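Local coordinates for ErfK/YbiS/YcfS/YnhG family protein (Xylanimonas cellulosilytica, PDB 4LPQ), which probably acts as a peptidoglycan L,D-transpeptidase in cell wall biogenesis, this chain joining a putative peptidoglycan-binding domain to the YkuD-type catalytic domain, at residues Phe52-Leu58 against Ala71-Tyr76; Gly85-Glu89 against Ser195-Pro199; Ser112-Gly116 against Arg127-Pro131. The contacts are given in a common frame with arbitrary orientation. Where two conformers were deposited one is given. Numbering follows the deposited sequence.

Contact 1 (Phe52-Leu58 against Ala71-Tyr76); sequences FQKAAGL and ALDAGY
F52-L58 is the last turn of helix 43-56 and its exit; A71-Y76 is the same part of helix 66-74. Both helices finish in a Schellman motif on a glycine of positive phi: G57 (78/24), with G57 N to K54 O 3.2 Å and L58 N to Q53 O 2.9 Å, and G75 (74/35), with G75 N to L72 O 3.0 Å and Y76 N to A71 O 3.2 Å. Along the second segment, A71 comes first: its CB points at the other helix and lies 3.7 Å from F52 CZ, 4.2 Å from A56 CB and 4.1 Å from L58 CD1. L72 follows, its CD2 3.6 Å from the centroid of the F52 ring and 7° off the normal, a CH-pi contact that F52 reaches with chi1 t. After the G75 turn, Y76 (chi1 t) lays its ring face on A56 CA, 4.0 Å from the centroid, while Y76 CE2 packs 3.8 Å from A55 CB. The closest CA pair is A56-Y76, 6.3 Å. This is apolar packing between two helix C-termini of the N-terminal part, F52-L58 belonging to the putative peptidoglycan-binding domain. L27 of helix 18-30 touches both F52 and L72, Y32 meets the F52 ring edge-to-face, and A55 rests on I96 of strand 96-101.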
loop_
_atom_site.group_PDB
_atom_site.type_symbol
_atom_site.label_atom_id
_atom_site.label_comp_id
_atom_site.label_asym_id
_atom_site.label_seq_id
_atom_site.Cartn_x
_atom_site.Cartn_y
_atom_site.Cartn_z
ATOM N N PHE A 52 -7.985 2.829 -0.726
ATOM C CA PHE A 52 -9.325 2.927 -0.194
ATOM C C PHE A 52 -10.277 1.926 -0.793
ATOM O O PHE A 52 -11.017 1.227 -0.128
ATOM C CB PHE A 52 -9.859 4.342 -0.376
ATOM C CG PHE A 52 -11.220 4.493 0.267
ATOM C CD1 PHE A 52 -11.333 4.649 1.625
ATOM C CD2 PHE A 52 -12.363 4.355 -0.456
ATOM C CE1 PHE A 52 -12.541 4.597 2.246
ATOM C CE2 PHE A 52 -13.619 4.354 0.170
ATOM C CZ PHE A 52 -13.716 4.440 1.553
ATOM N N GLN A 53 -10.287 1.878 -2.131
ATOM C CA GLN A 53 -11.149 0.921 -2.846
ATOM C C GLN A 53 -10.790 -0.495 -2.448
ATOM O O GLN A 53 -11.687 -1.314 -2.227
ATOM C CB GLN A 53 -11.141 1.116 -4.362
ATOM C CG GLN A 53 -11.717 2.437 -4.812
ATOM C CD GLN A 53 -11.649 2.666 -6.255
ATOM O OE1 GLN A 53 -10.660 2.396 -6.922
ATOM N NE2 GLN A 53 -12.755 3.222 -6.756
ATOM N N LYS A 54 -9.499 -0.821 -2.419
ATOM C CA LYS A 54 -9.093 -2.131 -1.904
ATOM C C LYS A 54 -9.607 -2.443 -0.501
ATOM O O LYS A 54 -10.162 -3.493 -0.252
ATOM C CB LYS A 54 -7.560 -2.205 -1.897
ATOM C CG LYS A 54 -6.928 -2.320 -3.292
ATOM C CD LYS A 54 -5.432 -2.178 -3.250
ATOM C CE LYS A 54 -4.736 -2.656 -4.475
ATOM N NZ LYS A 54 -3.240 -2.662 -4.243
ATOM N N ALA A 55 -9.420 -1.497 0.409
ATOM C CA ALA A 55 -9.782 -1.720 1.771
ATOM C C ALA A 55 -11.297 -2.018 1.876
ATOM O O ALA A 55 -11.759 -2.868 2.603
ATOM C CB ALA A 55 -9.402 -0.535 2.601
ATOM N N ALA A 56 -12.092 -1.204 1.157
ATOM C CA ALA A 56 -13.535 -1.229 1.214
ATOM C C ALA A 56 -14.108 -2.385 0.378
ATOM O O ALA A 56 -15.347 -2.542 0.363
ATOM C CB ALA A 56 -14.108 0.116 0.801
ATOM N N GLY A 57 -13.309 -3.109 -0.361
ATOM C CA GLY A 57 -13.793 -4.201 -1.179
ATOM C C GLY A 57 -14.461 -3.804 -2.495
ATOM O O GLY A 57 -15.298 -4.571 -2.981
ATOM N N LEU A 58 -14.112 -2.612 -2.989
ATOM C CA LEU A 58 -14.733 -2.066 -4.178
ATOM C C LEU A 58 -13.901 -2.293 -5.395
ATOM O O LEU A 58 -12.690 -2.542 -5.321
ATOM C CB LEU A 58 -14.897 -0.561 -3.957
ATOM C CG LEU A 58 -15.679 -0.223 -2.712
ATOM C CD1 LEU A 58 -15.724 1.220 -2.569
ATOM C CD2 LEU A 58 -17.078 -0.871 -2.732
ATOM N N ALA A 71 -18.863 4.676 0.571
ATOM C CA ALA A 71 -17.919 4.093 1.516
ATOM C C ALA A 71 -17.079 5.202 2.188
ATOM O O ALA A 71 -16.738 5.105 3.383
ATOM C CB ALA A 71 -17.095 3.052 0.791
ATOM N N LEU A 72 -16.703 6.219 1.431
ATOM C CA LEU A 72 -15.981 7.347 1.991
ATOM C C LEU A 72 -16.799 8.002 3.094
ATOM O O LEU A 72 -16.308 8.338 4.167
ATOM C CB LEU A 72 -15.596 8.323 0.898
ATOM C CG LEU A 72 -14.435 7.939 0.055
ATOM C CD1 LEU A 72 -14.423 8.741 -1.182
ATOM C CD2 LEU A 72 -13.105 8.044 0.813
ATOM N N ASP A 73 -18.078 8.236 2.782
ATOM C CA ASP A 73 -18.972 8.882 3.749
ATOM C C ASP A 73 -19.153 7.996 4.990
ATOM O O ASP A 73 -19.293 8.548 6.122
ATOM C CB ASP A 73 -20.304 9.178 3.140
ATOM C CG ASP A 73 -20.234 10.389 2.134
ATOM O OD1 ASP A 73 -19.301 11.148 2.101
ATOM O OD2 ASP A 73 -21.214 10.630 1.455
ATOM N N ALA A 74 -19.181 6.662 4.797
ATOM C CA ALA A 74 -19.288 5.757 5.919
ATOM C C ALA A 74 -17.954 5.728 6.748
ATOM O O ALA A 74 -17.934 5.242 7.880
ATOM C CB ALA A 74 -19.607 4.339 5.471
ATOM N N GLY A 75 -16.889 6.275 6.215
ATOM C CA GLY A 75 -15.643 6.339 6.936
ATOM C C GLY A 75 -14.949 4.998 7.006
ATOM O O GLY A 75 -14.271 4.673 7.961
ATOM N N TYR A 76 -15.037 4.163 5.972
ATOM C CA TYR A 76 -14.531 2.814 6.002
ATOM C C TYR A 76 -13.028 2.802 6.310
ATOM O O TYR A 76 -12.232 3.432 5.649
ATOM C CB TYR A 76 -14.723 2.035 4.713
ATOM C CG TYR A 76 -14.259 0.587 4.852
ATOM C CD1 TYR A 76 -15.050 -0.358 5.481
ATOM C CD2 TYR A 76 -12.964 0.251 4.601
ATOM C CE1 TYR A 76 -14.554 -1.625 5.784
ATOM C CE2 TYR A 76 -12.447 -0.984 4.877
ATOM C CZ TYR A 76 -13.214 -1.889 5.495
ATOM O OH TYR A 76 -12.723 -3.150 5.757
#

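Contact 2 (Gly85-Glu89 against Ser195-Pro199); sequences GKVVE and SWGMP
In this YkuD-type catalytic domain, the start of strand 86-91 in the mixed sheet packs against the C-terminal end of helix 186-196, far apart in sequence. K86-E89 is extended (K86 -90/127, V88 -98/115), so K86 and V88 direct their CB atoms at the helix end while V87 turns away. The helix stops at G197, whose phi is 89°; M198, a selenomethionine, follows in loop conformation (-142/71). The CA atoms come nearest at K86-M198, 8.1 Å. K86 and W196 bury the largest areas, 93 and 79 Å². With chi1 and chi2 t and chi3 m, the lysine chain runs across the indole face: CD is 3.8 Å from the six-membered ring centroid of W196, a CH-pi contact, and NZ sits 3.9 Å from the five-membered ring centroid, 3° off its normal, a cation-pi pair. W196 (chi1 t, chi2 55°) is also stacked on W191, and its NE1 bonds E101. V88, with 53 Å² covered, meets the indole edge, CG2 to W196 CZ3 being 3.7 Å, and touches the end of M198, CG2 to CE 3.8 Å. The ammonium that lies over the indole also reaches the backbone just past the helix, K86 NZ donating to G197 O at 2.8 Å.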
loop_
_atom_site.group_PDB
_atom_site.type_symbol
_atom_site.label_atom_id
_atom_site.label_comp_id
_atom_site.label_asym_id
_atom_site.label_seq_id
_atom_site.Cartn_x
_atom_site.Cartn_y
_atom_site.Cartn_z
ATOM N N GLY A 85 0.987 -3.214 20.465
ATOM C CA GLY A 85 2.269 -2.842 19.928
ATOM C C GLY A 85 2.243 -2.402 18.513
ATOM O O GLY A 85 1.155 -2.207 17.934
ATOM N N LYS A 86 3.403 -2.170 17.963
ATOM C CA LYS A 86 3.540 -1.695 16.596
ATOM C C LYS A 86 3.634 -2.910 15.678
ATOM O O LYS A 86 4.517 -3.803 15.878
ATOM C CB LYS A 86 4.757 -0.833 16.545
ATOM C CG LYS A 86 4.992 -0.342 15.143
ATOM C CD LYS A 86 6.050 0.724 15.035
ATOM C CE LYS A 86 5.598 2.037 15.542
ATOM N NZ LYS A 86 6.510 3.172 15.298
ATOM N N VAL A 87 2.773 -2.956 14.655
ATOM C CA VAL A 87 2.732 -4.127 13.763
ATOM C C VAL A 87 2.470 -3.606 12.352
ATOM O O VAL A 87 1.651 -2.719 12.171
ATOM C CB VAL A 87 1.621 -5.102 14.239
ATOM C CG1 VAL A 87 1.586 -6.317 13.297
ATOM C CG2 VAL A 87 1.759 -5.445 15.692
ATOM N N VAL A 88 3.200 -4.177 11.410
ATOM C CA VAL A 88 2.896 -3.993 10.005
ATOM C C VAL A 88 2.092 -5.205 9.540
ATOM O O VAL A 88 2.571 -6.326 9.613
ATOM C CB VAL A 88 4.167 -3.870 9.184
ATOM C CG1 VAL A 88 3.871 -3.818 7.680
ATOM C CG2 VAL A 88 4.876 -2.583 9.573
ATOM N N GLU A 89 0.837 -4.960 9.174
ATOM C CA GLU A 89 -0.016 -6.024 8.706
ATOM C C GLU A 89 -0.156 -5.893 7.201
ATOM O O GLU A 89 -0.417 -4.795 6.670
ATOM C CB GLU A 89 -1.396 -5.960 9.361
ATOM C CG GLU A 89 -1.345 -6.113 10.866
ATOM C CD GLU A 89 -2.670 -6.312 11.617
ATOM O OE1 GLU A 89 -3.659 -6.677 10.905
ATOM O OE2 GLU A 89 -2.674 -6.066 12.853
ATOM N N SER A 195 9.074 8.738 9.730
ATOM C CA SER A 195 8.028 9.397 10.506
ATOM C C SER A 195 7.392 8.456 11.504
ATOM O O SER A 195 7.345 8.720 12.707
ATOM C CB SER A 195 6.987 10.074 9.576
ATOM O OG SER A 195 6.010 10.760 10.350
ATOM N N TRP A 196 6.836 7.366 11.003
ATOM C CA TRP A 196 6.283 6.314 11.854
ATOM C C TRP A 196 7.347 5.620 12.684
ATOM O O TRP A 196 7.250 5.578 13.914
ATOM C CB TRP A 196 5.449 5.308 11.054
ATOM C CG TRP A 196 4.625 4.455 11.860
ATOM C CD1 TRP A 196 3.714 4.834 12.765
ATOM C CD2 TRP A 196 4.484 3.041 11.740
ATOM N NE1 TRP A 196 3.064 3.761 13.307
ATOM C CE2 TRP A 196 3.495 2.644 12.669
ATOM C CE3 TRP A 196 5.176 2.033 11.034
ATOM C CZ2 TRP A 196 3.139 1.320 12.840
ATOM C CZ3 TRP A 196 4.815 0.741 11.137
ATOM C CH2 TRP A 196 3.836 0.368 12.005
ATOM N N GLY A 197 8.348 5.081 12.024
ATOM C CA GLY A 197 9.388 4.281 12.568
ATOM C C GLY A 197 8.967 2.833 12.545
ATOM O O GLY A 197 7.902 2.444 13.034
HETATM N N MSE A 198 9.841 2.029 11.969
HETATM C CA MSE A 198 9.600 0.585 11.782
HETATM C C MSE A 198 10.937 -0.072 12.022
HETATM O O MSE A 198 11.594 -0.591 11.117
HETATM C CB MSE A 198 9.088 0.424 10.313
HETATM C CG MSE A 198 8.716 -0.947 9.970
HETATM SE SE MSE A 198 8.047 -0.867 8.086
HETATM C CE MSE A 198 8.277 -2.818 7.842
ATOM N N PRO A 199 11.374 -0.089 13.303
ATOM C CA PRO A 199 12.736 -0.517 13.541
ATOM C C PRO A 199 12.947 -1.988 13.416
ATOM O O PRO A 199 11.972 -2.778 13.358
ATOM C CB PRO A 199 12.988 -0.110 15.033
ATOM C CG PRO A 199 11.585 -0.056 15.594
ATOM C CD PRO A 199 10.724 0.486 14.492
#

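Contact 3 (Ser112-Gly116 against Arg127-Pro131); sequences SSGNG and RATTP
Two irregular loops run nearly antiparallel here, their end-to-end directions 147° apart, yet they are tied by hydrogen bonds of mixed kind instead of a strand ladder. A128 is the centre of an inverse gamma turn (-80/60), closed by T129 N to R127 O at 2.9 Å, which presents A128 O to the opposite loop. That carbonyl accepts from G116 N (2.9 Å, 149°) and also receives a CA-H...O contact from G114 CA at 3.2 Å. At G114 a CB would lie 2.2 Å from A128 O, a clash, so the close approach depends on the missing side chain; G116 has phi 78°. The nearest CA pair is G116-A128, 4.5 Å. On one side of this centre R127 (chi1 and chi2 t, chi3 m) folds its guanidinium so that NH1 donates to G116 O at 2.8 Å (153°). On the other, T130 (chi1 m) takes a bond from G114 N to OG1, 2.9 Å and 155°, and the same OG1 is bonded to G180 O. S113 CB packs 3.4 Å from T130 OG1, and A128 CB lies 3.4 Å from N115 OD1, which accepts a hydrogen bond from E117 N. These loops flank the two-stranded hairpin 118-121/124-127. The T130 side chain is about 7 Å from that of C181, the predicted nucleophile, which places the loop pair beside the presumed active site of the YkuD-type L,D-transpeptidase fold.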
loop_
_atom_site.group_PDB
_atom_site.type_symbol
_atom_site.label_atom_id
_atom_site.label_comp_id
_atom_site.label_asym_id
_atom_site.label_seq_id
_atom_site.Cartn_x
_atom_site.Cartn_y
_atom_site.Cartn_z
ATOM N N SER A 112 1.457 -4.017 -3.381
ATOM C CA SER A 112 1.347 -5.039 -4.349
ATOM C C SER A 112 2.352 -6.082 -4.046
ATOM O O SER A 112 3.538 -5.829 -3.885
ATOM C CB SER A 112 1.553 -4.450 -5.762
ATOM O OG SER A 112 1.400 -5.428 -6.778
ATOM N N SER A 113 1.877 -7.348 -3.959
ATOM C CA SER A 113 2.666 -8.506 -3.594
ATOM C C SER A 113 2.829 -9.517 -4.717
ATOM O O SER A 113 2.612 -9.162 -5.860
ATOM C CB SER A 113 2.140 -9.110 -2.298
ATOM O OG SER A 113 0.850 -9.683 -2.522
ATOM N N GLY A 114 3.246 -10.741 -4.414
ATOM C CA GLY A 114 3.614 -11.666 -5.462
ATOM C C GLY A 114 2.484 -12.107 -6.367
ATOM O O GLY A 114 1.398 -12.364 -5.885
ATOM N N ASN A 115 2.779 -12.197 -7.634
ATOM C CA ASN A 115 1.775 -12.593 -8.608
ATOM C C ASN A 115 1.428 -14.083 -8.718
ATOM O O ASN A 115 0.521 -14.390 -9.442
ATOM C CB ASN A 115 2.077 -11.991 -9.964
ATOM C CG ASN A 115 3.223 -12.629 -10.653
ATOM O OD1 ASN A 115 3.739 -13.666 -10.282
ATOM N ND2 ASN A 115 3.531 -12.051 -11.762
ATOM N N GLY A 116 2.159 -14.909 -7.971
ATOM C CA GLY A 116 1.859 -16.325 -7.907
ATOM C C GLY A 116 2.314 -17.117 -9.089
ATOM O O GLY A 116 2.028 -18.321 -9.111
ATOM N N ARG A 127 8.449 -19.789 -7.737
ATOM C CA ARG A 127 7.119 -19.271 -7.802
ATOM C C ARG A 127 6.966 -17.997 -6.929
ATOM O O ARG A 127 7.469 -17.948 -5.838
ATOM C CB ARG A 127 6.082 -20.284 -7.297
ATOM C CG ARG A 127 4.655 -19.865 -7.620
ATOM C CD ARG A 127 3.666 -20.956 -7.309
ATOM N NE ARG A 127 3.805 -22.015 -8.300
ATOM C CZ ARG A 127 3.353 -21.963 -9.560
ATOM N NH1 ARG A 127 2.691 -20.886 -10.036
ATOM N NH2 ARG A 127 3.544 -22.992 -10.345
ATOM N N ALA A 128 6.344 -16.994 -7.527
ATOM C CA ALA A 128 6.239 -15.682 -6.948
ATOM C C ALA A 128 5.124 -15.564 -5.892
ATOM O O ALA A 128 4.224 -14.750 -5.947
ATOM C CB ALA A 128 6.022 -14.674 -8.022
ATOM N N THR A 129 5.246 -16.345 -4.888
ATOM C CA THR A 129 4.367 -16.381 -3.744
ATOM C C THR A 129 4.924 -15.462 -2.649
ATOM O O THR A 129 6.103 -15.543 -2.356
ATOM C CB THR A 129 4.273 -17.861 -3.198
ATOM O OG1 THR A 129 3.849 -18.746 -4.245
ATOM C CG2 THR A 129 3.335 -17.967 -1.966
ATOM N N THR A 130 4.077 -14.710 -1.995
ATOM C CA THR A 130 4.434 -13.993 -0.781
ATOM C C THR A 130 4.019 -14.806 0.378
ATOM O O THR A 130 2.847 -15.250 0.424
ATOM C CB THR A 130 3.706 -12.633 -0.773
ATOM O OG1 THR A 130 4.155 -11.854 -1.920
ATOM C CG2 THR A 130 3.968 -11.858 0.489
ATOM N N PRO A 131 4.911 -15.032 1.324
ATOM C CA PRO A 131 4.513 -15.924 2.375
ATOM C C PRO A 131 3.543 -15.302 3.368
ATOM O O PRO A 131 3.630 -14.140 3.673
ATOM C CB PRO A 131 5.828 -16.237 3.119
ATOM C CG PRO A 131 6.715 -15.119 2.780
ATOM C CD PRO A 131 6.304 -14.629 1.425
#

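All three contacts are partly buried and lie 14 to 15 Å from the chain centre, but their chemistry differs. Contact 1, within the helical N-terminal part, has no clear hydrogen bond between its segments: it rests on aromatic and aliphatic side chains. Contact 2 joins sheet to helix through cation-pi and apolar packing plus a hydrogen bond from the lysine to a backbone carbonyl, whereas contact 3 joins two loops by three hydrogen bonds, all using backbone atoms on at least one side. No helix or strand is shared, though helix 66-74 of contact 1 is followed by strand 86-91 of contact 2. Contact 3 is nested within the loop that contact 2 closes, both in the catalytic domain. None touches another.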